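Local coordinates for Cag-Z (PDB 1S2X), which is of unknown function but is encoded in the cag pathogenicity island of Helicobacter pylori, which specifies a type IV secretion system, at residues 10-15 against 89-94; 33-38 against 135-140; 54-59 against 152-157. The protein carries 1 engineered substitution. All blocks are in the same frame, centred on the assembly; numbering follows the deposited sequence.

Interaction 1: residues 10-15 against 89-94; sequences LGFNEA and NRCKQE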
# COMPACT_ATOMS: atom_id res chain seq x y z
N LEU A 10 24.43 1.25 7.86
CA LEU A 10 23.42 1.39 8.89
C LEU A 10 22.47 2.54 8.57
O LEU A 10 22.82 3.40 7.76
CB LEU A 10 24.08 1.68 10.24
CG LEU A 10 24.90 0.55 10.87
CD1 LEU A 10 25.25 0.90 12.31
CD2 LEU A 10 24.13 -0.76 10.78
N GLY A 11 21.31 2.56 9.23
CA GLY A 11 20.39 3.67 9.05
C GLY A 11 19.37 3.40 7.95
O GLY A 11 18.80 4.34 7.43
N PHE A 12 19.20 2.12 7.63
CA PHE A 12 18.27 1.66 6.60
C PHE A 12 18.35 2.52 5.34
O PHE A 12 17.37 3.18 5.01
CB PHE A 12 16.86 1.64 7.17
CG PHE A 12 15.88 0.84 6.31
CD1 PHE A 12 16.26 -0.36 5.74
CD2 PHE A 12 14.60 1.32 6.08
CE1 PHE A 12 15.38 -1.10 4.96
CE2 PHE A 12 13.72 0.59 5.30
CZ PHE A 12 14.11 -0.61 4.74
N ASN A 13 19.51 2.50 4.71
CA ASN A 13 20.01 3.19 3.56
C ASN A 13 19.05 3.10 2.37
O ASN A 13 18.25 2.18 2.31
CB ASN A 13 21.34 2.58 3.07
CG ASN A 13 22.57 3.11 3.77
OD1 ASN A 13 22.54 4.16 4.40
ND2 ASN A 13 23.67 2.37 3.66
N GLU A 14 19.19 4.03 1.44
CA GLU A 14 18.45 3.95 0.19
C GLU A 14 18.77 2.64 -0.51
O GLU A 14 17.93 2.03 -1.16
CB GLU A 14 18.76 5.15 -0.69
CG GLU A 14 19.86 6.07 -0.21
CD GLU A 14 19.47 7.03 0.89
OE1 GLU A 14 18.57 7.87 0.66
OE2 GLU A 14 20.06 6.93 1.99
N ALA A 15 20.01 2.17 -0.38
CA ALA A 15 20.37 0.92 -1.06
C ALA A 15 19.73 -0.29 -0.40
O ALA A 15 19.35 -1.27 -1.05
CB ALA A 15 21.89 0.75 -1.07
N ASN A 89 12.77 -6.64 9.57
CA ASN A 89 13.83 -7.62 9.73
C ASN A 89 15.19 -7.00 9.43
O ASN A 89 16.15 -7.32 10.12
CB ASN A 89 13.55 -8.81 8.83
CG ASN A 89 12.48 -9.74 9.37
OD1 ASN A 89 12.00 -10.62 8.65
ND2 ASN A 89 12.09 -9.56 10.63
N ARG A 90 15.26 -6.13 8.44
CA ARG A 90 16.49 -5.41 8.12
C ARG A 90 16.83 -4.39 9.20
O ARG A 90 17.94 -4.31 9.73
CB ARG A 90 16.36 -4.72 6.76
CG ARG A 90 17.54 -3.90 6.29
CD ARG A 90 18.87 -4.58 6.55
NE ARG A 90 19.98 -3.62 6.56
CZ ARG A 90 21.25 -3.94 6.37
NH1 ARG A 90 22.18 -3.00 6.40
NH2 ARG A 90 21.61 -5.20 6.17
N CYS A 91 15.85 -3.56 9.58
CA CYS A 91 16.10 -2.56 10.61
C CYS A 91 16.41 -3.16 11.97
O CYS A 91 17.19 -2.57 12.74
CB CYS A 91 14.89 -1.62 10.72
SG CYS A 91 14.58 -0.69 9.18
N LYS A 92 15.83 -4.31 12.29
CA LYS A 92 16.05 -4.91 13.61
C LYS A 92 17.50 -5.38 13.76
O LYS A 92 18.06 -5.18 14.84
CB LYS A 92 15.09 -6.07 13.87
CG LYS A 92 14.88 -6.32 15.36
CD LYS A 92 13.48 -6.85 15.64
CE LYS A 92 13.43 -7.80 16.82
NZ LYS A 92 14.32 -8.99 16.61
N GLN A 93 18.02 -5.96 12.70
CA GLN A 93 19.37 -6.45 12.54
C GLN A 93 20.34 -5.27 12.59
O GLN A 93 21.34 -5.30 13.31
CB GLN A 93 19.54 -7.21 11.22
CG GLN A 93 20.92 -7.11 10.60
CD GLN A 93 21.23 -8.25 9.65
OE1 GLN A 93 22.26 -8.27 8.97
NE2 GLN A 93 20.33 -9.23 9.60
N GLU A 94 20.02 -4.24 11.82
CA GLU A 94 20.82 -3.01 11.87
C GLU A 94 20.84 -2.52 13.32
O GLU A 94 21.91 -2.28 13.89
CB GLU A 94 20.28 -1.94 10.93
CG GLU A 94 20.55 -2.21 9.46
CD GLU A 94 20.27 -1.02 8.56
OE1 GLU A 94 20.26 0.14 9.02
OE2 GLU A 94 20.07 -1.25 7.35

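Interaction 2: residues 33-38 against 135-140; sequences EVRDKF and ASYLPR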
# COMPACT_ATOMS: atom_id res chain seq x y z
N GLU A 33 -0.25 -1.43 -15.57
CA GLU A 33 -0.76 -1.78 -16.89
C GLU A 33 -2.00 -2.65 -16.81
O GLU A 33 -2.89 -2.57 -17.66
CB GLU A 33 0.32 -2.52 -17.70
CG GLU A 33 1.52 -1.61 -18.01
CD GLU A 33 2.70 -1.79 -17.08
OE1 GLU A 33 3.86 -1.66 -17.55
OE2 GLU A 33 2.52 -2.06 -15.88
N VAL A 34 -2.02 -3.49 -15.77
CA VAL A 34 -3.19 -4.35 -15.56
C VAL A 34 -4.42 -3.51 -15.22
O VAL A 34 -5.50 -3.72 -15.77
CB VAL A 34 -2.94 -5.37 -14.44
CG1 VAL A 34 -4.25 -5.83 -13.81
CG2 VAL A 34 -2.17 -6.56 -14.97
N ARG A 35 -4.19 -2.55 -14.32
CA ARG A 35 -5.29 -1.65 -13.92
C ARG A 35 -5.80 -0.88 -15.13
O ARG A 35 -7.01 -0.80 -15.38
CB ARG A 35 -4.86 -0.68 -12.84
CG ARG A 35 -5.88 0.39 -12.48
CD ARG A 35 -5.64 1.73 -13.13
NE ARG A 35 -6.70 2.70 -12.83
CZ ARG A 35 -7.13 3.65 -13.64
NH1 ARG A 35 -6.60 3.80 -14.85
NH2 ARG A 35 -8.10 4.47 -13.25
N ASP A 36 -4.84 -0.29 -15.84
CA ASP A 36 -5.17 0.57 -16.97
C ASP A 36 -5.98 -0.20 -17.99
O ASP A 36 -7.00 0.23 -18.51
CB ASP A 36 -3.89 1.14 -17.60
CG ASP A 36 -3.36 2.31 -16.79
OD1 ASP A 36 -2.21 2.74 -17.00
OD2 ASP A 36 -4.11 2.80 -15.92
N LYS A 37 -5.53 -1.40 -18.31
CA LYS A 37 -6.20 -2.21 -19.32
C LYS A 37 -7.56 -2.68 -18.85
O LYS A 37 -8.53 -2.69 -19.61
CB LYS A 37 -5.30 -3.40 -19.67
CG LYS A 37 -5.19 -3.64 -21.17
CD LYS A 37 -4.86 -5.09 -21.46
CE LYS A 37 -6.09 -5.97 -21.31
NZ LYS A 37 -6.15 -7.03 -22.36
N PHE A 38 -7.64 -3.08 -17.57
CA PHE A 38 -8.96 -3.51 -17.07
C PHE A 38 -9.92 -2.34 -17.15
O PHE A 38 -11.05 -2.46 -17.60
CB PHE A 38 -8.86 -4.06 -15.65
CG PHE A 38 -10.22 -4.47 -15.07
CD1 PHE A 38 -10.86 -3.67 -14.14
CD2 PHE A 38 -10.82 -5.65 -15.46
CE1 PHE A 38 -12.10 -4.01 -13.61
CE2 PHE A 38 -12.07 -5.99 -14.97
CZ PHE A 38 -12.72 -5.16 -14.07
N ALA A 135 -7.56 2.31 -5.07
CA ALA A 135 -8.61 3.30 -5.17
C ALA A 135 -8.87 3.65 -6.64
O ALA A 135 -10.02 3.94 -6.99
CB ALA A 135 -8.27 4.56 -4.39
N SER A 136 -7.86 3.65 -7.49
CA SER A 136 -8.08 3.99 -8.90
C SER A 136 -8.87 2.96 -9.68
O SER A 136 -9.12 3.24 -10.86
CB SER A 136 -6.72 4.20 -9.59
OG SER A 136 -6.22 2.93 -9.98
N TYR A 137 -9.26 1.81 -9.12
CA TYR A 137 -10.16 0.87 -9.82
C TYR A 137 -11.61 1.35 -9.88
O TYR A 137 -12.50 0.80 -10.53
CB TYR A 137 -10.11 -0.51 -9.13
CG TYR A 137 -8.96 -1.35 -9.70
CD1 TYR A 137 -9.20 -2.23 -10.74
CD2 TYR A 137 -7.67 -1.23 -9.20
CE1 TYR A 137 -8.18 -3.00 -11.28
CE2 TYR A 137 -6.64 -1.99 -9.73
CZ TYR A 137 -6.91 -2.86 -10.76
OH TYR A 137 -5.90 -3.63 -11.30
N LEU A 138 -11.92 2.43 -9.17
CA LEU A 138 -13.11 3.25 -9.41
C LEU A 138 -12.56 4.49 -10.12
O LEU A 138 -12.11 5.43 -9.47
CB LEU A 138 -13.86 3.63 -8.14
CG LEU A 138 -15.11 4.52 -8.35
CD1 LEU A 138 -16.12 3.80 -9.23
CD2 LEU A 138 -15.72 4.94 -7.02
N PRO A 139 -12.53 4.46 -11.45
CA PRO A 139 -11.73 5.46 -12.17
C PRO A 139 -12.46 6.79 -12.13
O PRO A 139 -13.56 6.95 -12.64
CB PRO A 139 -11.65 4.88 -13.58
CG PRO A 139 -12.90 4.07 -13.73
CD PRO A 139 -13.22 3.54 -12.36
N ARG A 140 -11.83 7.79 -11.53
CA ARG A 140 -12.47 9.10 -11.43
C ARG A 140 -12.82 9.64 -12.80
O ARG A 140 -13.79 10.39 -12.95
CB ARG A 140 -11.56 10.09 -10.71
CG ARG A 140 -12.20 10.87 -9.59
CD ARG A 140 -13.57 11.42 -9.95
NE ARG A 140 -14.19 12.15 -8.84
CZ ARG A 140 -15.29 12.88 -8.88
NH1 ARG A 140 -15.98 13.04 -10.00
NH2 ARG A 140 -15.72 13.47 -7.78

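Interaction 3: residues 54-59 against 152-157; sequences DFLRRV and MGVAFQ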
# COMPACT_ATOMS: atom_id res chain seq x y z
N ASP A 54 -28.57 3.33 -11.85
CA ASP A 54 -28.08 2.65 -13.06
C ASP A 54 -26.55 2.60 -12.99
O ASP A 54 -25.95 1.65 -13.47
CB ASP A 54 -28.53 3.33 -14.33
CG ASP A 54 -28.03 2.70 -15.61
OD1 ASP A 54 -28.26 1.49 -15.84
OD2 ASP A 54 -27.40 3.42 -16.42
N PHE A 55 -25.98 3.63 -12.40
CA PHE A 55 -24.56 3.70 -12.09
C PHE A 55 -24.20 2.52 -11.19
O PHE A 55 -23.25 1.77 -11.44
CB PHE A 55 -24.22 5.03 -11.40
CG PHE A 55 -22.85 5.09 -10.77
CD1 PHE A 55 -22.68 5.08 -9.40
CD2 PHE A 55 -21.71 5.16 -11.56
CE1 PHE A 55 -21.42 5.14 -8.83
CE2 PHE A 55 -20.45 5.22 -10.99
CZ PHE A 55 -20.29 5.21 -9.62
N LEU A 56 -24.95 2.34 -10.11
CA LEU A 56 -24.63 1.29 -9.13
C LEU A 56 -24.84 -0.09 -9.72
O LEU A 56 -24.14 -1.04 -9.37
CB LEU A 56 -25.48 1.45 -7.87
CG LEU A 56 -25.00 2.60 -6.98
CD1 LEU A 56 -25.70 2.56 -5.63
CD2 LEU A 56 -23.48 2.55 -6.85
N ARG A 57 -25.82 -0.19 -10.60
CA ARG A 57 -26.02 -1.43 -11.34
C ARG A 57 -24.79 -1.70 -12.20
O ARG A 57 -24.33 -2.83 -12.33
CB ARG A 57 -27.24 -1.36 -12.25
CG ARG A 57 -27.43 -2.64 -13.04
CD ARG A 57 -28.42 -3.54 -12.28
NE ARG A 57 -29.54 -2.75 -11.76
CZ ARG A 57 -30.59 -2.38 -12.49
NH1 ARG A 57 -30.70 -2.72 -13.76
NH2 ARG A 57 -31.55 -1.66 -11.92
N ARG A 58 -24.25 -0.64 -12.80
CA ARG A 58 -23.07 -0.82 -13.64
C ARG A 58 -21.85 -1.07 -12.77
O ARG A 58 -20.89 -1.73 -13.17
CB ARG A 58 -22.87 0.42 -14.51
CG ARG A 58 -23.97 0.56 -15.57
CD ARG A 58 -23.62 1.64 -16.58
NE ARG A 58 -24.79 1.99 -17.40
CZ ARG A 58 -24.72 2.44 -18.64
NH1 ARG A 58 -23.55 2.59 -19.25
NH2 ARG A 58 -25.85 2.72 -19.28
N VAL A 59 -21.88 -0.55 -11.55
CA VAL A 59 -20.78 -0.82 -10.61
C VAL A 59 -20.83 -2.27 -10.13
O VAL A 59 -19.79 -2.95 -10.10
CB VAL A 59 -20.82 0.14 -9.41
CG1 VAL A 59 -19.84 -0.32 -8.33
CG2 VAL A 59 -20.52 1.57 -9.84
N MSE A 152 -20.19 7.48 -4.45
CA MSE A 152 -18.83 6.97 -4.64
C MSE A 152 -18.50 6.01 -3.49
O MSE A 152 -17.90 4.96 -3.70
CB MSE A 152 -17.77 8.06 -4.71
CG MSE A 152 -17.54 8.66 -6.09
SE MSE A 152 -16.50 10.15 -6.00
CE MSE A 152 -15.03 9.41 -5.28
N GLY A 153 -18.94 6.38 -2.29
CA GLY A 153 -18.73 5.55 -1.11
C GLY A 153 -19.26 4.15 -1.32
O GLY A 153 -18.56 3.14 -1.11
N VAL A 154 -20.52 4.06 -1.76
CA VAL A 154 -21.12 2.76 -2.02
C VAL A 154 -20.39 1.98 -3.11
O VAL A 154 -20.21 0.76 -2.99
CB VAL A 154 -22.60 2.97 -2.39
CG1 VAL A 154 -23.29 1.65 -2.72
CG2 VAL A 154 -23.30 3.67 -1.23
N ALA A 155 -19.97 2.65 -4.18
CA ALA A 155 -19.23 2.04 -5.29
C ALA A 155 -17.91 1.52 -4.73
O ALA A 155 -17.49 0.42 -5.07
CB ALA A 155 -18.98 3.00 -6.44
N PHE A 156 -17.27 2.29 -3.85
CA PHE A 156 -16.05 1.79 -3.22
C PHE A 156 -16.33 0.48 -2.49
O PHE A 156 -15.55 -0.48 -2.46
CB PHE A 156 -15.49 2.81 -2.25
CG PHE A 156 -14.73 3.96 -2.90
CD1 PHE A 156 -14.92 5.26 -2.44
CD2 PHE A 156 -13.85 3.74 -3.93
CE1 PHE A 156 -14.22 6.31 -3.00
CE2 PHE A 156 -13.13 4.78 -4.49
CZ PHE A 156 -13.32 6.07 -4.02
N GLN A 157 -17.51 0.45 -1.87
CA GLN A 157 -17.81 -0.76 -1.09
C GLN A 157 -18.13 -1.89 -2.05
O GLN A 157 -17.66 -3.02 -1.88
CB GLN A 157 -18.95 -0.49 -0.09
CG GLN A 157 -18.58 0.56 0.95
CD GLN A 157 -19.70 0.96 1.89
OE1 GLN A 157 -20.73 1.51 1.51
NE2 GLN A 157 -19.51 0.70 3.18

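Interaction 1: residues 10-15 against 89-94
The carboxylate of E94 receives the backbone of G11 and F12 where the loop ahead of helix 14-23 lies against helix 74-101 in this all-helical fold. E94 comes off the helix with CG anti to its carbonyl carbon (chi1 -74°) and runs extended beyond CG, its OE1 at the loop. The bond from F12 N to OE1 is short, 2.6 Å, and nearly straight (N-H...O 166°), and it uses the syn lone pair. G11 N is equally near OE1, but its bond is bent and weak. OE2, near the plane of the F12 ring at its edge, pairs with R90 NE, one turn back, in a salt bridge whose modelled 2.5 Å is doubtfully short, with a weak bond from NH1. L10 and E94 lie side by side, pointing opposite ways, with L10 CD2 4.0 Å from E94 CB. The F12 ring lies against R90 and C91: C91 SG sits over one face, and R90 CG comes obliquely to CD1 and CE1 from the same side. I115 and F119 of helix 105-135 also touch C91. In this sulfur-aromatic contact, C91 SG stands 3.8 Å from the F12 ring centroid, shifted toward the rim and nearest to CG.

Interaction 2: residues 33-38 against 135-140
S136 O is gripped by two nitrogens of R35, which reach it from the same face of its carbonyl plane. NH2 makes the shorter bond, 2.9 Å from R35 NH2 to S136 O, tilted 21° from that plane. NE lies 3.2 Å from S136 O and stands well above the plane. The guanidinium therefore meets this one oxygen side-on, with the acceptor close to the guanidinium's own plane. R35 NE also has a weak bond to S136 OG, whose hydroxyl is bonded to L133 O. At the far edge, NH1 forms a salt bridge of 2.9 Å with D36 OD2 of the same helix, which, together with the bonds to S136, limits rotation of the planar group.

R35 CG, anti to the backbone N (chi1 173°), sits over one face of the Y137 ring, 3.9 Å from its centroid and offset toward the rim, in a CH-pi contact. R35 and Y137 run antiparallel alongside each other, which carries Y137 OH to within 3.3 Å of R35 CA. F38 meets the edge of the same ring, CD1 to Y137 CE1 4.0 Å, the two side chains crossing at about a right angle. The contact fastens helix 31-43 to the type I turn that ends helix 105-135; F38 continues to L62 and M66 of helix 52-68, and P139 rests on I39 and A43 of helix 31-43.

Interaction 3: residues 54-59 against 152-157
Two helices packed nearly parallel form this contact: in their short segments the axes of 54-59 and 152-157 run in the same sense, at a crossing angle of -18° and a closest approach of 10.1 Å. A155 is the central residue on one side. Its CB points toward helix 52-68 and is met by F55 and V59, which lie one turn apart on that helix. V59 places CG1 anti to its backbone N (chi1 170°), and this methyl comes 3.9 Å from A155 CB and equally near A155 CA; CG2 reaches the same CB at 4.0 Å. F55 approaches obliquely through the CE1 and CZ end of its ring, with CE1 4.0 Å from A155 CB. V59 CG2 also lies 3.6 Å above one face of the F55 ring, offset toward the rim, so V59 packs on the F55 ring as well as on the alanine.

Alongside, L56 and V154 meet roughly perpendicular, through single methyls, L56 CD1 to V154 CG1 at 3.9 Å. L56 also packs on M151 and I158, and V59 on I158, so the apolar surface continues along helix 149-158 in both directions. F55 reaches I147 in the loop before that helix. D54 and R58 take no part in the contact: they pair with each other through a salt bridge of 3.1 Å from R58 NE to D54 OD2, and D54 OD2 also accepts from N50 N. No hydrogen bond joins the two segments, which implies that these helices are held here by the fit of methyl groups and ring carbons, with little directional constraint.

How the interactions relate
Interactions 2 and 3 lie on the same side of the chain's centre, about 15 Å apart between centres, and touch: L138, on the turn of interaction 2, places CD2 against A155 and F156 of interaction 3. Interaction 1 lies on the opposite side, its nearest atoms about 22 Å from interaction 2 and about 29 Å from interaction 3. Helix 105-135 links the two regions, flanking C91 and E94 at interaction 1 and leading into the turn of interaction 2. Interactions 1 and 3 are buried, yet the first centres on a carboxylate and the third is wholly apolar. Interaction 2, only partly buried, combines an arginine-to-carbonyl grip with aromatic packing.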